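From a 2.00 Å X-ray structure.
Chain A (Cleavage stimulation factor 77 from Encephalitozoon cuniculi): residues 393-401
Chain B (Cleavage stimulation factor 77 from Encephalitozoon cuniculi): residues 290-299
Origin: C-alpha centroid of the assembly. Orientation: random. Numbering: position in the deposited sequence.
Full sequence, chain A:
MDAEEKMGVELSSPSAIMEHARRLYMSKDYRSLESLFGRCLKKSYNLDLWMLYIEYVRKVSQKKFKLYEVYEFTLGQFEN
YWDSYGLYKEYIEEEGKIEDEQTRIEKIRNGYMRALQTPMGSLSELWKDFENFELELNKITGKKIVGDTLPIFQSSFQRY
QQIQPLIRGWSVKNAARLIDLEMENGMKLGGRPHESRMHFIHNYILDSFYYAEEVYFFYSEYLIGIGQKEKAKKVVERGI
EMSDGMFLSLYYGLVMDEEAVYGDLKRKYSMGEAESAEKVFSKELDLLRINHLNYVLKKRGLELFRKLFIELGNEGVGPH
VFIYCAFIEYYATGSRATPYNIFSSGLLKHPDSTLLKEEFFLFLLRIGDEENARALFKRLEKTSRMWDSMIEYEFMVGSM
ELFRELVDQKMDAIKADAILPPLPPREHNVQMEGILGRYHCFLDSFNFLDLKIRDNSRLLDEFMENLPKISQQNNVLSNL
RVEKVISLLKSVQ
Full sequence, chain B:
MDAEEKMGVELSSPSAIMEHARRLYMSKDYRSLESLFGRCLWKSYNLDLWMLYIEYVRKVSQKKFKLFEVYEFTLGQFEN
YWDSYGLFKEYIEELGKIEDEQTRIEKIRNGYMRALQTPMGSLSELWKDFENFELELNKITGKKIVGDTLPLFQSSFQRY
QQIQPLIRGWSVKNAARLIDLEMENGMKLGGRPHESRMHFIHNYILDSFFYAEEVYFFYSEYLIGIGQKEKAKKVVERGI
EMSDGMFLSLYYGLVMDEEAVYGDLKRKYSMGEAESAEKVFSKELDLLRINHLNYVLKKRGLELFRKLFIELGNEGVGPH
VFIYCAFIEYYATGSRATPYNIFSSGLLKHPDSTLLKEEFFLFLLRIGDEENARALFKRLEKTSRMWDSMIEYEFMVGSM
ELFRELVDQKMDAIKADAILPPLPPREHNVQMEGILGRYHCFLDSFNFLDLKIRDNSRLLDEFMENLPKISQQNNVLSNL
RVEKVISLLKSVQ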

ATOM      1  N   TYR A 393     -16.867  -8.929  -9.539  1.00 20.06           N
ATOM      2  CA  TYR A 393     -17.251 -10.338  -9.406  1.00 20.20           C
ATOM      3  C   TYR A 393     -18.336 -10.736 -10.364  1.00 19.72           C
ATOM      4  O   TYR A 393     -18.232 -11.815 -10.938  1.00 20.79           O
ATOM      5  N   GLU A 394     -19.395  -9.933 -10.490  1.00 19.10           N
ATOM      6  CA  GLU A 394     -20.503 -10.233 -11.437  1.00 19.73           C
ATOM      7  C   GLU A 394     -20.052 -10.196 -12.900  1.00 19.97           C
ATOM      8  O   GLU A 394     -20.398 -11.080 -13.684  1.00 21.55           O
ATOM      9  N   PHE A 395     -19.260  -9.215 -13.272  1.00 19.29           N
ATOM     10  CA  PHE A 395     -18.621  -9.214 -14.599  1.00 19.90           C
ATOM     11  C   PHE A 395     -17.821 -10.500 -14.852  1.00 22.08           C
ATOM     12  O   PHE A 395     -17.948 -11.134 -15.900  1.00 21.79           O
ATOM     13  N   MET A 396     -17.042 -10.921 -13.864  1.00 23.50           N
ATOM     14  CA  MET A 396     -16.136 -12.048 -14.020  1.00 26.82           C
ATOM     15  C   MET A 396     -16.900 -13.393 -14.170  1.00 25.12           C
ATOM     16  O   MET A 396     -16.758 -14.082 -15.187  1.00 24.46           O
ATOM     17  N   VAL A 397     -17.716 -13.757 -13.177  1.00 24.31           N
ATOM     18  CA  VAL A 397     -18.361 -15.059 -13.155  1.00 24.29           C
ATOM     19  C   VAL A 397     -19.905 -15.026 -13.018  1.00 25.46           C
ATOM     20  O   VAL A 397     -20.522 -16.081 -12.738  1.00 27.22           O
ATOM     21  N   GLY A 398     -20.534 -13.863 -13.209  1.00 24.61           N
ATOM     22  CA  GLY A 398     -21.980 -13.729 -13.146  1.00 24.71           C
ATOM     23  C   GLY A 398     -22.580 -13.496 -14.537  1.00 25.24           C
ATOM     24  O   GLY A 398     -22.140 -14.067 -15.522  1.00 25.88           O
ATOM     25  N   SER A 399     -23.591 -12.656 -14.610  1.00 25.23           N
ATOM     26  CA  SER A 399     -24.205 -12.312 -15.890  1.00 25.06           C
ATOM     27  C   SER A 399     -24.072 -10.836 -16.230  1.00 25.25           C
ATOM     28  O   SER A 399     -23.865  -9.943 -15.354  1.00 25.01           O
ATOM     29  N   MET A 400     -24.201 -10.540 -17.514  1.00 23.81           N
ATOM     30  CA  MET A 400     -24.174  -9.134 -17.945  1.00 23.83           C
ATOM     31  C   MET A 400     -25.381  -8.297 -17.537  1.00 23.52           C
ATOM     32  O   MET A 400     -25.222  -7.139 -17.216  1.00 23.14           O
ATOM     33  N   GLU A 401     -26.578  -8.867 -17.521  1.00 24.71           N
ATOM     34  CA  GLU A 401     -27.715  -8.067 -17.093  1.00 25.61           C
ATOM     35  C   GLU A 401     -27.633  -7.702 -15.627  1.00 23.92           C
ATOM     36  O   GLU A 401     -28.049  -6.586 -15.260  1.00 24.31           O
TER
ATOM     37  N   ILE B 290      -8.113 -13.007 -22.625  1.00 22.80           N
ATOM     38  CA  ILE B 290      -8.892 -12.931 -21.431  1.00 22.17           C
ATOM     39  C   ILE B 290     -10.339 -12.473 -21.770  1.00 21.64           C
ATOM     40  O   ILE B 290     -11.305 -13.092 -21.348  1.00 21.77           O
ATOM     41  N   ASN B 291     -10.469 -11.413 -22.564  1.00 21.56           N
ATOM     42  CA  ASN B 291     -11.771 -10.862 -22.895  1.00 21.60           C
ATOM     43  C   ASN B 291     -12.626 -11.718 -23.826  1.00 21.75           C
ATOM     44  O   ASN B 291     -13.864 -11.751 -23.711  1.00 20.51           O
ATOM     45  N   HIS B 292     -11.919 -12.519 -24.617  1.00 21.70           N
ATOM     46  CA  HIS B 292     -12.489 -13.465 -25.549  1.00 23.03           C
ATOM     47  C   HIS B 292     -12.968 -14.622 -24.743  1.00 22.56           C
ATOM     48  O   HIS B 292     -14.121 -15.009 -24.885  1.00 24.34           O
ATOM     49  N   LEU B 293     -12.145 -15.121 -23.809  1.00 23.67           N
ATOM     50  CA  LEU B 293     -12.605 -16.160 -22.869  1.00 23.84           C
ATOM     51  C   LEU B 293     -13.851 -15.753 -22.112  1.00 23.88           C
ATOM     52  O   LEU B 293     -14.751 -16.593 -21.921  1.00 24.85           O
ATOM     53  N   ASN B 294     -13.889 -14.487 -21.645  1.00 24.74           N
ATOM     54  CA  ASN B 294     -15.042 -13.937 -20.903  1.00 24.74           C
ATOM     55  C   ASN B 294     -16.297 -13.945 -21.723  1.00 25.29           C
ATOM     56  O   ASN B 294     -17.392 -14.297 -21.214  1.00 25.29           O
ATOM     57  N   TYR B 295     -16.137 -13.524 -22.977  1.00 26.11           N
ATOM     58  CA  TYR B 295     -17.213 -13.572 -23.994  1.00 25.89           C
ATOM     59  C   TYR B 295     -17.804 -14.984 -24.085  1.00 26.19           C
ATOM     60  O   TYR B 295     -19.036 -15.179 -23.996  1.00 25.36           O
ATOM     61  N   VAL B 296     -16.926 -15.963 -24.256  1.00 25.29           N
ATOM     62  CA  VAL B 296     -17.333 -17.337 -24.413  1.00 24.38           C
ATOM     63  C   VAL B 296     -17.969 -17.910 -23.169  1.00 24.75           C
ATOM     64  O   VAL B 296     -18.952 -18.607 -23.279  1.00 25.23           O
ATOM     65  N   LEU B 297     -17.427 -17.622 -21.969  1.00 24.95           N
ATOM     66  CA  LEU B 297     -18.053 -18.019 -20.727  1.00 21.72           C
ATOM     67  C   LEU B 297     -19.452 -17.463 -20.631  1.00 21.48           C
ATOM     68  O   LEU B 297     -20.391 -18.129 -20.175  1.00 21.98           O
ATOM     69  N   LYS B 298     -19.613 -16.206 -20.981  1.00 21.18           N
ATOM     70  CA  LYS B 298     -20.930 -15.600 -20.898  1.00 22.52           C
ATOM     71  C   LYS B 298     -21.939 -16.155 -21.915  1.00 23.33           C
ATOM     72  O   LYS B 298     -23.120 -16.320 -21.591  1.00 21.17           O
ATOM     73  N   LYS B 299     -21.485 -16.376 -23.147  1.00 26.09           N
ATOM     74  CA  LYS B 299     -22.436 -16.637 -24.241  1.00 28.93           C
ATOM     75  C   LYS B 299     -22.735 -18.146 -24.371  1.00 30.32           C
ATOM     76  O   LYS B 299     -23.847 -18.540 -24.792  1.00 31.62           O
TER

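The chain B helix runs at 79° to helix 393-397 of chain A, and the contact, 304 Å² in all, is organised around B:Lys298. Its CA-to-CB bond points toward chain A, as do those of B:Asn294 and B:Leu297. With chi angles m, m, t, m, the lysine brings NZ to two backbone carbonyls of chain A, donating hydrogen bonds to A:Phe395 O (2.8 Å) and A:Met396 O (3.0 Å). A third, within chain B, runs from B:Lys298 NZ to B:Asn294 OD1 (3.1 Å). Within chain A, A:Ser399 N donates to A:Glu394 OE2 (2.9 Å).

Three waters extend this network. Water 1 donates to A:Phe395 O (2.7 Å) and accepts from B:Asn294 ND2 (3.0 Å); water 2 donates to both A:Met396 O and B:Asn294 OD1, each at 2.6 Å. Water 3 accepts from B:Lys298 NZ and donates to A:Gly398 O, both at 2.8 Å. B:Asn294, chi1 t, thus serves waters 1 and 2 and the lysine.

The remaining contacts are van der Waals. A:Phe395 (chi1 t) leaves its backbone sideways, but its ring reaches chain B, with CE2 3.7 Å from B:Asn294 ND2. B:Leu297 (t, p) places CD2 3.6 Å from A:Met396 O, while A:Met400 CG (m, m, m) lies 4.3 Å from B:Lys298 CD.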

ATOM      1  CB  TYR A 393     -17.685 -10.675  -7.980  1.00 19.91           C
ATOM      2  CG  TYR A 393     -17.947 -12.144  -7.755  1.00 22.33           C
ATOM      3  CD1 TYR A 393     -16.914 -13.006  -7.335  1.00 25.37           C
ATOM      4  CD2 TYR A 393     -19.229 -12.669  -7.911  1.00 22.54           C
ATOM      5  CE1 TYR A 393     -17.161 -14.352  -7.097  1.00 25.46           C
ATOM      6  CE2 TYR A 393     -19.479 -14.013  -7.676  1.00 21.34           C
ATOM      7  CZ  TYR A 393     -18.446 -14.837  -7.273  1.00 21.87           C
ATOM      8  OH  TYR A 393     -18.696 -16.162  -7.045  1.00 27.13           O
ATOM      9  CB  GLU A 394     -21.702  -9.291 -11.191  1.00 20.55           C
ATOM     10  CG  GLU A 394     -23.070  -9.710 -11.766  1.00 23.48           C
ATOM     11  CD  GLU A 394     -23.722 -10.939 -11.121  1.00 28.37           C
ATOM     12  OE1 GLU A 394     -23.894 -10.985  -9.869  1.00 34.52           O
ATOM     13  OE2 GLU A 394     -24.081 -11.869 -11.882  1.00 26.22           O
ATOM     14  CB  PHE A 395     -17.729  -7.978 -14.778  1.00 19.63           C
ATOM     15  CG  PHE A 395     -17.298  -7.738 -16.223  1.00 16.10           C
ATOM     16  CD1 PHE A 395     -18.105  -7.041 -17.092  1.00 18.80           C
ATOM     17  CD2 PHE A 395     -16.151  -8.281 -16.699  1.00 14.56           C
ATOM     18  CE1 PHE A 395     -17.705  -6.834 -18.463  1.00 16.99           C
ATOM     19  CE2 PHE A 395     -15.736  -8.114 -18.062  1.00 17.74           C
ATOM     20  CZ  PHE A 395     -16.505  -7.422 -18.922  1.00 17.46           C
ATOM     21  CB  MET A 396     -15.152 -12.084 -12.842  1.00 26.29           C
ATOM     22  CG  MET A 396     -13.773 -12.644 -13.202  1.00 32.50           C
ATOM     23  SD  MET A 396     -12.607 -13.036 -11.852  1.00 36.44           S
ATOM     24  CE  MET A 396     -13.605 -14.075 -10.723  1.00 35.93           C
ATOM     25  CB  VAL A 397     -17.746 -16.000 -12.048  1.00 24.08           C
ATOM     26  CG1 VAL A 397     -16.244 -16.220 -12.306  1.00 20.55           C
ATOM     27  CG2 VAL A 397     -17.979 -15.441 -10.650  1.00 22.86           C
ATOM     28  CB  SER A 399     -25.687 -12.742 -15.875  1.00 25.01           C
ATOM     29  OG  SER A 399     -26.492 -11.881 -15.075  1.00 28.88           O
ATOM     30  CB  MET A 400     -23.815  -8.996 -19.433  1.00 22.61           C
ATOM     31  CG  MET A 400     -22.314  -9.200 -19.597  1.00 22.86           C
ATOM     32  SD  MET A 400     -21.266  -7.913 -18.865  1.00 22.26           S
ATOM     33  CE  MET A 400     -21.615  -6.493 -19.914  1.00 21.08           C
ATOM     34  CB  GLU A 401     -29.086  -8.672 -17.434  1.00 25.76           C
ATOM     35  CG  GLU A 401     -29.397 -10.030 -16.929  1.00 29.71           C
ATOM     36  CD  GLU A 401     -30.934 -10.311 -16.889  1.00 31.53           C
ATOM     37  OE1 GLU A 401     -31.688  -9.888 -17.814  1.00 36.34           O
ATOM     38  OE2 GLU A 401     -31.375 -10.988 -15.927  1.00 34.99           O
TER
ATOM     39  CB  ILE B 290      -8.156 -11.992 -20.386  1.00 21.33           C
ATOM     40  CG1 ILE B 290      -7.092 -12.797 -19.643  1.00 21.54           C
ATOM     41  CG2 ILE B 290      -9.201 -11.299 -19.431  1.00 21.54           C
ATOM     42  CD1 ILE B 290      -6.024 -11.887 -18.950  1.00 23.72           C
ATOM     43  CB  ASN B 291     -11.664  -9.382 -23.285  1.00 22.20           C
ATOM     44  CG  ASN B 291     -11.656  -8.453 -22.001  1.00 20.97           C
ATOM     45  OD1 ASN B 291     -12.649  -8.346 -21.299  1.00 22.87           O
ATOM     46  ND2 ASN B 291     -10.527  -7.871 -21.706  1.00 19.48           N
ATOM     47  CB  HIS B 292     -11.433 -13.881 -26.596  1.00 23.60           C
ATOM     48  CG  HIS B 292     -11.944 -14.812 -27.662  1.00 24.63           C
ATOM     49  ND1 HIS B 292     -11.276 -15.512 -28.609  1.00 25.52           N
ATOM     50  CD2 HIS B 292     -13.287 -15.056 -27.876  1.00 24.65           C
ATOM     51  CE1 HIS B 292     -12.221 -16.168 -29.369  1.00 27.79           C
ATOM     52  NE2 HIS B 292     -13.423 -15.881 -28.905  1.00 28.71           N
ATOM     53  CB  LEU B 293     -11.503 -16.595 -21.846  1.00 23.16           C
ATOM     54  CG  LEU B 293     -10.358 -17.457 -22.406  1.00 24.24           C
ATOM     55  CD1 LEU B 293      -9.185 -17.444 -21.423  1.00 19.85           C
ATOM     56  CD2 LEU B 293     -10.780 -18.872 -22.675  1.00 19.55           C
ATOM     57  CB  ASN B 294     -14.836 -12.477 -20.450  1.00 25.42           C
ATOM     58  CG  ASN B 294     -16.072 -11.901 -19.737  1.00 24.10           C
ATOM     59  OD1 ASN B 294     -16.446 -12.350 -18.662  1.00 26.60           O
ATOM     60  ND2 ASN B 294     -16.697 -10.910 -20.333  1.00 26.85           N
ATOM     61  CB  TYR B 295     -16.707 -13.100 -25.381  1.00 27.30           C
ATOM     62  CG  TYR B 295     -17.727 -13.340 -26.510  1.00 28.29           C
ATOM     63  CD1 TYR B 295     -18.564 -12.307 -26.961  1.00 30.57           C
ATOM     64  CD2 TYR B 295     -17.924 -14.625 -27.057  1.00 25.44           C
ATOM     65  CE1 TYR B 295     -19.518 -12.541 -27.995  1.00 29.19           C
ATOM     66  CE2 TYR B 295     -18.952 -14.857 -28.026  1.00 23.21           C
ATOM     67  CZ  TYR B 295     -19.703 -13.817 -28.502  1.00 27.09           C
ATOM     68  OH  TYR B 295     -20.669 -14.042 -29.503  1.00 27.36           O
ATOM     69  CB  VAL B 296     -16.203 -18.234 -24.964  1.00 24.71           C
ATOM     70  CG1 VAL B 296     -16.631 -19.706 -24.977  1.00 25.32           C
ATOM     71  CG2 VAL B 296     -15.835 -17.806 -26.353  1.00 23.26           C
ATOM     72  CB  LEU B 297     -17.229 -17.469 -19.521  1.00 21.60           C
ATOM     73  CG  LEU B 297     -17.663 -17.835 -18.101  1.00 22.08           C
ATOM     74  CD1 LEU B 297     -17.773 -19.354 -17.847  1.00 21.57           C
ATOM     75  CD2 LEU B 297     -16.770 -17.147 -16.986  1.00 21.46           C
ATOM     76  CB  LYS B 298     -20.835 -14.079 -21.018  1.00 21.72           C
ATOM     77  CG  LYS B 298     -20.057 -13.408 -19.843  1.00 21.04           C
ATOM     78  CD  LYS B 298     -20.963 -13.129 -18.669  1.00 21.63           C
ATOM     79  CE  LYS B 298     -20.170 -12.690 -17.418  1.00 21.97           C
ATOM     80  NZ  LYS B 298     -18.905 -13.449 -17.229  1.00 19.89           N
ATOM     81  CB  LYS B 299     -22.019 -15.927 -25.538  1.00 28.93           C
ATOM     82  CG  LYS B 299     -22.940 -16.246 -26.762  1.00 31.34           C
ATOM     83  CD  LYS B 299     -23.120 -15.092 -27.801  1.00 30.08           C
ATOM     84  CE  LYS B 299     -24.014 -15.517 -29.004  1.00 31.84           C
ATOM     85  NZ  LYS B 299     -24.414 -16.986 -28.984  1.00 37.94           N
TER
HETATM   86  O   HOH W   1     -18.759 -10.110 -18.298  1.00 18.78           O
HETATM   87  O   HOH W   2     -14.898 -13.372 -16.844  1.00 28.35           O
HETATM   88  O   HOH W   3     -20.160 -15.760 -16.407  1.00 24.03           O